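Local coordinates for protein RTX toxin RtxA (Vibrio vulnificus MO6-24/O, PDB 6IMP) that is a secreted bacterial toxin, of which this portion is an alpha/beta-hydrolase-fold effector domain that probably acts as a hydrolase in virulence, at residues 122-128 with 299-303; 202-206 with 288-294. All blocks are in the same frame, centred on the assembly; numbering follows the deposited sequence.

Contact 1 (122-128 with 299-303); sequences HYQKQGI and ADQIV
Helix 112-124 runs out within 122-128 in a Schellman motif: I128 N bonds to Y123 O (3.2 Å) and G127 N weakly to Q124 O (2.6 Å), with C-prime residue G127 at phi/psi 48/53. A type I turn spans Q124 to G127, and I128 is extended. Its partner 299-303 holds the last part of helix 291-302, kinked where D300 N and Q301 N lack bonds to the turn before. H122 CA lies 6.4 Å from A299 CA, and Q126 CA 8.9 Å from D300 CA. Packing joins them; no hydrogen bond crosses. Q126 (chi1 -38°, chi2 t) reaches over, NE2 3.5 Å from A299 CB and OE1 3.6 Å from V303 CG2, while NE2 bonds weakly back to H122 O (3.3 Å). I128 CD1 meets V303 CG2 at 3.5 Å. The Y123 ring (chi1 m) offers its edge to I302, CE1 to CG2 3.8 Å. Two alpha/beta-hydrolase helices thus meet at their C-terminal ends beside the sheet, Y123 and I302 both touching L202 of strand 200-204.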
loop_
_atom_site.group_PDB
_atom_site.type_symbol
_atom_site.label_atom_id
_atom_site.label_comp_id
_atom_site.label_asym_id
_atom_site.label_seq_id
_atom_site.Cartn_x
_atom_site.Cartn_y
_atom_site.Cartn_z
ATOM N N HIS A 122 12.228 -7.518 7.954
ATOM C CA HIS A 122 13.340 -6.593 7.717
ATOM C C HIS A 122 13.228 -5.318 8.566
ATOM O O HIS A 122 14.243 -4.763 8.978
ATOM C CB HIS A 122 13.443 -6.230 6.228
ATOM C CG HIS A 122 13.771 -7.389 5.329
ATOM N ND1 HIS A 122 15.063 -7.777 5.051
ATOM C CD2 HIS A 122 12.973 -8.193 4.588
ATOM C CE1 HIS A 122 15.045 -8.789 4.197
ATOM N NE2 HIS A 122 13.789 -9.061 3.901
ATOM N N TYR A 123 11.999 -4.865 8.827
ATOM C CA TYR A 123 11.773 -3.697 9.705
ATOM C C TYR A 123 11.847 -4.094 11.187
ATOM O O TYR A 123 12.463 -3.392 11.994
ATOM C CB TYR A 123 10.409 -3.040 9.443
ATOM C CG TYR A 123 10.282 -2.186 8.176
ATOM C CD1 TYR A 123 10.896 -0.941 8.074
ATOM C CD2 TYR A 123 9.442 -2.586 7.128
ATOM C CE1 TYR A 123 10.733 -0.152 6.940
ATOM C CE2 TYR A 123 9.267 -1.810 5.995
ATOM C CZ TYR A 123 9.908 -0.595 5.898
ATOM O OH TYR A 123 9.726 0.177 4.766
ATOM N N GLN A 124 11.185 -5.195 11.542
ATOM C CA GLN A 124 11.109 -5.647 12.939
ATOM C C GLN A 124 12.510 -5.868 13.554
ATOM O O GLN A 124 12.791 -5.384 14.655
ATOM C CB GLN A 124 10.248 -6.918 13.046
ATOM C CG GLN A 124 8.752 -6.682 12.800
ATOM C CD GLN A 124 7.910 -7.961 12.883
ATOM O OE1 GLN A 124 7.691 -8.643 11.878
ATOM N NE2 GLN A 124 7.418 -8.277 14.082
ATOM N N LYS A 125 13.382 -6.555 12.807
ATOM C CA LYS A 125 14.824 -6.729 13.143
ATOM C C LYS A 125 15.586 -5.503 13.612
ATOM O O LYS A 125 16.604 -5.613 14.293
ATOM C CB LYS A 125 15.600 -7.149 11.902
ATOM C CG LYS A 125 15.662 -8.645 11.688
ATOM C CD LYS A 125 16.121 -8.989 10.277
ATOM C CE LYS A 125 17.634 -9.074 10.166
ATOM N NZ LYS A 125 18.039 -9.409 8.774
ATOM N N GLN A 126 15.143 -4.342 13.166
ATOM C CA GLN A 126 15.738 -3.083 13.582
ATOM C C GLN A 126 14.827 -2.397 14.597
ATOM O O GLN A 126 14.827 -1.166 14.718
ATOM C CB GLN A 126 15.965 -2.183 12.362
ATOM C CG GLN A 126 16.430 -2.926 11.107
ATOM C CD GLN A 126 16.715 -1.994 9.948
ATOM O OE1 GLN A 126 16.967 -0.802 10.139
ATOM N NE2 GLN A 126 16.655 -2.526 8.735
ATOM N N GLY A 127 14.055 -3.203 15.326
ATOM C CA GLY A 127 13.087 -2.695 16.296
ATOM C C GLY A 127 12.196 -1.571 15.777
ATOM O O GLY A 127 12.123 -0.495 16.385
ATOM N N ILE A 128 11.544 -1.818 14.638
ATOM C CA ILE A 128 10.501 -0.928 14.097
ATOM C C ILE A 128 9.190 -1.718 13.943
ATOM O O ILE A 128 9.196 -2.850 13.434
ATOM C CB ILE A 128 10.926 -0.324 12.733
ATOM C CG1 ILE A 128 12.158 0.570 12.910
ATOM C CG2 ILE A 128 9.795 0.490 12.115
ATOM C CD1 ILE A 128 12.841 0.954 11.612
ATOM N N ALA A 299 16.707 -1.997 3.190
ATOM C CA ALA A 299 16.121 -1.778 4.530
ATOM C C ALA A 299 16.802 -0.651 5.323
ATOM O O ALA A 299 16.128 0.120 6.018
ATOM C CB ALA A 299 16.134 -3.063 5.349
ATOM N N ASP A 300 18.133 -0.578 5.226
ATOM C CA ASP A 300 18.916 0.404 5.984
ATOM C C ASP A 300 18.719 1.818 5.444
ATOM O O ASP A 300 18.450 2.746 6.215
ATOM C CB ASP A 300 20.410 0.023 6.016
ATOM C CG ASP A 300 20.750 -0.975 7.145
ATOM O OD1 ASP A 300 20.019 -1.023 8.159
ATOM O OD2 ASP A 300 21.772 -1.687 7.035
ATOM N N GLN A 301 18.834 1.982 4.127
ATOM C CA GLN A 301 18.558 3.286 3.498
ATOM C C GLN A 301 17.150 3.788 3.837
ATOM O O GLN A 301 16.957 4.980 4.115
ATOM C CB GLN A 301 18.730 3.224 1.975
ATOM C CG GLN A 301 18.078 4.400 1.246
ATOM C CD GLN A 301 18.788 4.796 -0.029
ATOM O OE1 GLN A 301 19.319 3.949 -0.754
ATOM N NE2 GLN A 301 18.776 6.094 -0.328
ATOM N N ILE A 302 16.179 2.875 3.816
ATOM C CA ILE A 302 14.775 3.221 4.064
ATOM C C ILE A 302 14.608 3.911 5.416
ATOM O O ILE A 302 13.956 4.947 5.506
ATOM C CB ILE A 302 13.848 1.981 3.972
ATOM C CG1 ILE A 302 13.591 1.618 2.503
ATOM C CG2 ILE A 302 12.515 2.243 4.654
ATOM C CD1 ILE A 302 12.992 0.238 2.301
ATOM N N VAL A 303 15.189 3.340 6.448
ATOM C CA VAL A 303 15.064 3.922 7.757
ATOM C C VAL A 303 15.884 5.171 7.881
ATOM O O VAL A 303 15.862 5.830 8.894
ATOM C CB VAL A 303 15.496 2.952 8.842
ATOM C CG1 VAL A 303 15.229 3.553 10.196
ATOM C CG2 VAL A 303 14.726 1.664 8.707
#

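Contact 2 (202-206 with 288-294); sequences LLDRP and HEASNRL
In an alpha/beta-hydrolase fold, the loop before the last helix characteristically carries a histidine beside the nucleophile elbow, and 288-294 fits that pattern where it meets strand 200-204. The backbone is extended at L202-D204, and R205 takes a left-handed conformation (phi/psi 50/52), its CA-to-CB bond pointing toward 288-294. CA atoms lie 6.7 Å apart for R205 and H288, and 9.4 Å for D204 and S291. H288 (chi1 t, chi2 81°) hydrogen-bonds through NE2 to S178 OG of the GxSxG pattern, consistent with a catalytic Ser-His pair; its ND1 passes 4.1 Å from R205 CB. H288 O accepts a weak bond from R205 NH1 at 2.7 Å. The chain bends through an inverse gamma turn centred on A290, which is also the N-cap of helix 291-302, with L294 N bonding to A290 O at 3.0 Å. S291 OG (chi1 m) receives R205 NH2 at 2.7 Å and, weakly, NH1 at 3.1 Å. L294 then lays CD2 over one guanidinium face. R205 (chi1 m, chi2 t) bends at chi3 (-81°), which brings the guanidinium to these acceptors, while D204, itself bonded to H175, holds the guanidinium from the strand side in a two-pronged salt bridge: R205 NE to D204 OD1 2.7 Å, and R205 NH2 to D204 OD2 3.0 Å.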
loop_
_atom_site.group_PDB
_atom_site.type_symbol
_atom_site.label_atom_id
_atom_site.label_comp_id
_atom_site.label_asym_id
_atom_site.label_seq_id
_atom_site.Cartn_x
_atom_site.Cartn_y
_atom_site.Cartn_z
ATOM N N LEU A 202 7.675 6.224 1.580
ATOM C CA LEU A 202 8.368 5.334 0.640
ATOM C C LEU A 202 7.410 4.839 -0.424
ATOM O O LEU A 202 6.509 4.058 -0.134
ATOM C CB LEU A 202 8.993 4.128 1.365
ATOM C CG LEU A 202 9.346 2.920 0.487
ATOM C CD1 LEU A 202 10.376 3.294 -0.563
ATOM C CD2 LEU A 202 9.828 1.748 1.314
ATOM N N LEU A 203 7.643 5.265 -1.657
ATOM C CA LEU A 203 7.016 4.656 -2.825
ATOM C C LEU A 203 7.814 3.421 -3.261
ATOM O O LEU A 203 8.770 3.523 -4.031
ATOM C CB LEU A 203 6.928 5.670 -3.975
ATOM C CG LEU A 203 6.123 6.961 -3.706
ATOM C CD1 LEU A 203 6.332 7.986 -4.814
ATOM C CD2 LEU A 203 4.637 6.677 -3.529
ATOM N N ASP A 204 7.429 2.262 -2.738
ATOM C CA ASP A 204 8.138 1.000 -3.001
ATOM C C ASP A 204 7.628 0.393 -4.300
ATOM O O ASP A 204 6.540 -0.154 -4.332
ATOM C CB ASP A 204 7.925 0.013 -1.821
ATOM C CG ASP A 204 8.566 -1.371 -2.056
ATOM O OD1 ASP A 204 9.357 -1.519 -3.023
ATOM O OD2 ASP A 204 8.284 -2.312 -1.262
ATOM N N ARG A 205 8.425 0.468 -5.360
ATOM C CA ARG A 205 8.073 -0.169 -6.644
ATOM C C ARG A 205 6.642 0.214 -7.054
ATOM O O ARG A 205 5.815 -0.658 -7.332
ATOM C CB ARG A 205 8.198 -1.695 -6.551
ATOM C CG ARG A 205 9.596 -2.190 -6.211
ATOM C CD ARG A 205 9.593 -3.657 -5.770
ATOM N NE ARG A 205 9.220 -3.819 -4.364
ATOM C CZ ARG A 205 8.986 -4.984 -3.756
ATOM N NH1 ARG A 205 9.105 -6.127 -4.415
ATOM N NH2 ARG A 205 8.605 -5.002 -2.481
ATOM N N PRO A 206 6.347 1.524 -7.074
ATOM C CA PRO A 206 5.005 2.038 -7.240
ATOM C C PRO A 206 4.325 1.664 -8.539
ATOM O O PRO A 206 4.983 1.380 -9.543
ATOM C CB PRO A 206 5.227 3.547 -7.243
ATOM C CG PRO A 206 6.564 3.685 -7.847
ATOM C CD PRO A 206 7.322 2.620 -7.131
ATOM N N HIS A 288 9.743 -6.996 -9.870
ATOM C CA HIS A 288 8.642 -6.341 -9.146
ATOM C C HIS A 288 8.226 -7.044 -7.841
ATOM O O HIS A 288 7.905 -6.378 -6.859
ATOM C CB HIS A 288 7.428 -6.179 -10.058
ATOM C CG HIS A 288 6.314 -5.387 -9.442
ATOM N ND1 HIS A 288 6.302 -4.007 -9.419
ATOM C CD2 HIS A 288 5.180 -5.785 -8.820
ATOM C CE1 HIS A 288 5.200 -3.593 -8.820
ATOM N NE2 HIS A 288 4.503 -4.651 -8.446
ATOM N N GLU A 289 8.246 -8.373 -7.836
ATOM C CA GLU A 289 7.740 -9.156 -6.702
ATOM C C GLU A 289 8.836 -9.600 -5.722
ATOM O O GLU A 289 8.543 -10.271 -4.725
ATOM C CB GLU A 289 6.980 -10.390 -7.203
ATOM C CG GLU A 289 5.831 -10.068 -8.137
ATOM C CD GLU A 289 4.954 -11.268 -8.425
ATOM O OE1 GLU A 289 4.150 -11.643 -7.541
ATOM O OE2 GLU A 289 5.052 -11.819 -9.546
ATOM N N ALA A 290 10.082 -9.221 -5.985
ATOM C CA ALA A 290 11.206 -9.702 -5.173
ATOM C C ALA A 290 11.377 -8.864 -3.902
ATOM O O ALA A 290 12.373 -8.164 -3.737
ATOM C CB ALA A 290 12.488 -9.705 -5.991
ATOM N N SER A 291 10.410 -8.971 -2.998
ATOM C CA SER A 291 10.305 -8.044 -1.869
ATOM C C SER A 291 11.425 -8.279 -0.859
ATOM O O SER A 291 12.064 -7.334 -0.378
ATOM C CB SER A 291 8.943 -8.190 -1.175
ATOM O OG SER A 291 7.909 -7.591 -1.938
ATOM N N ASN A 292 11.655 -9.550 -0.544
ATOM C CA ASN A 292 12.642 -9.911 0.442
ATOM C C ASN A 292 14.029 -9.494 -0.017
ATOM O O ASN A 292 14.735 -8.766 0.695
ATOM C CB ASN A 292 12.617 -11.407 0.691
ATOM C CG ASN A 292 13.586 -11.820 1.763
ATOM O OD1 ASN A 292 13.792 -11.095 2.742
ATOM N ND2 ASN A 292 14.221 -12.965 1.571
ATOM N N ARG A 293 14.401 -9.949 -1.213
ATOM C CA ARG A 293 15.680 -9.571 -1.841
ATOM C C ARG A 293 15.878 -8.031 -1.844
ATOM O O ARG A 293 16.950 -7.535 -1.484
ATOM C CB ARG A 293 15.785 -10.140 -3.282
ATOM C CG ARG A 293 16.202 -11.622 -3.393
ATOM C CD ARG A 293 17.698 -11.822 -3.692
ATOM N NE ARG A 293 18.089 -11.447 -5.066
ATOM C CZ ARG A 293 19.346 -11.435 -5.536
ATOM N NH1 ARG A 293 19.988 -10.269 -5.699
ATOM N NH2 ARG A 293 19.972 -12.576 -5.839
ATOM N N LEU A 294 14.825 -7.291 -2.193
ATOM C CA LEU A 294 14.886 -5.822 -2.232
ATOM C C LEU A 294 15.018 -5.211 -0.835
ATOM O O LEU A 294 15.856 -4.326 -0.608
ATOM C CB LEU A 294 13.655 -5.254 -2.947
ATOM C CG LEU A 294 13.491 -3.726 -2.935
ATOM C CD1 LEU A 294 13.024 -3.216 -4.285
ATOM C CD2 LEU A 294 12.509 -3.295 -1.864
#

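Overall arrangement
Helix 291-302 serves both contacts, its start in contact 2 and its end in contact 1, and the pair illustrates how one helix can change chemistry along its length. In contact 2, centred about 11 Å from the chain centre, a buried arginine, paired with a carboxylate, reaches polar acceptors beside the probable active site. In contact 1, centred about 17 Å from the chain centre, apolar packing takes over, with a more exposed polar fringe at Q126 and D300. The contact centres are 14 Å apart, yet they touch: I302 CD1 packs 3.6 Å from L202 CD2, and H122 NE2 probably hydrogen-bonds N292 OD1 at 2.3 Å. Along the chain, contact 2 nests inside contact 1.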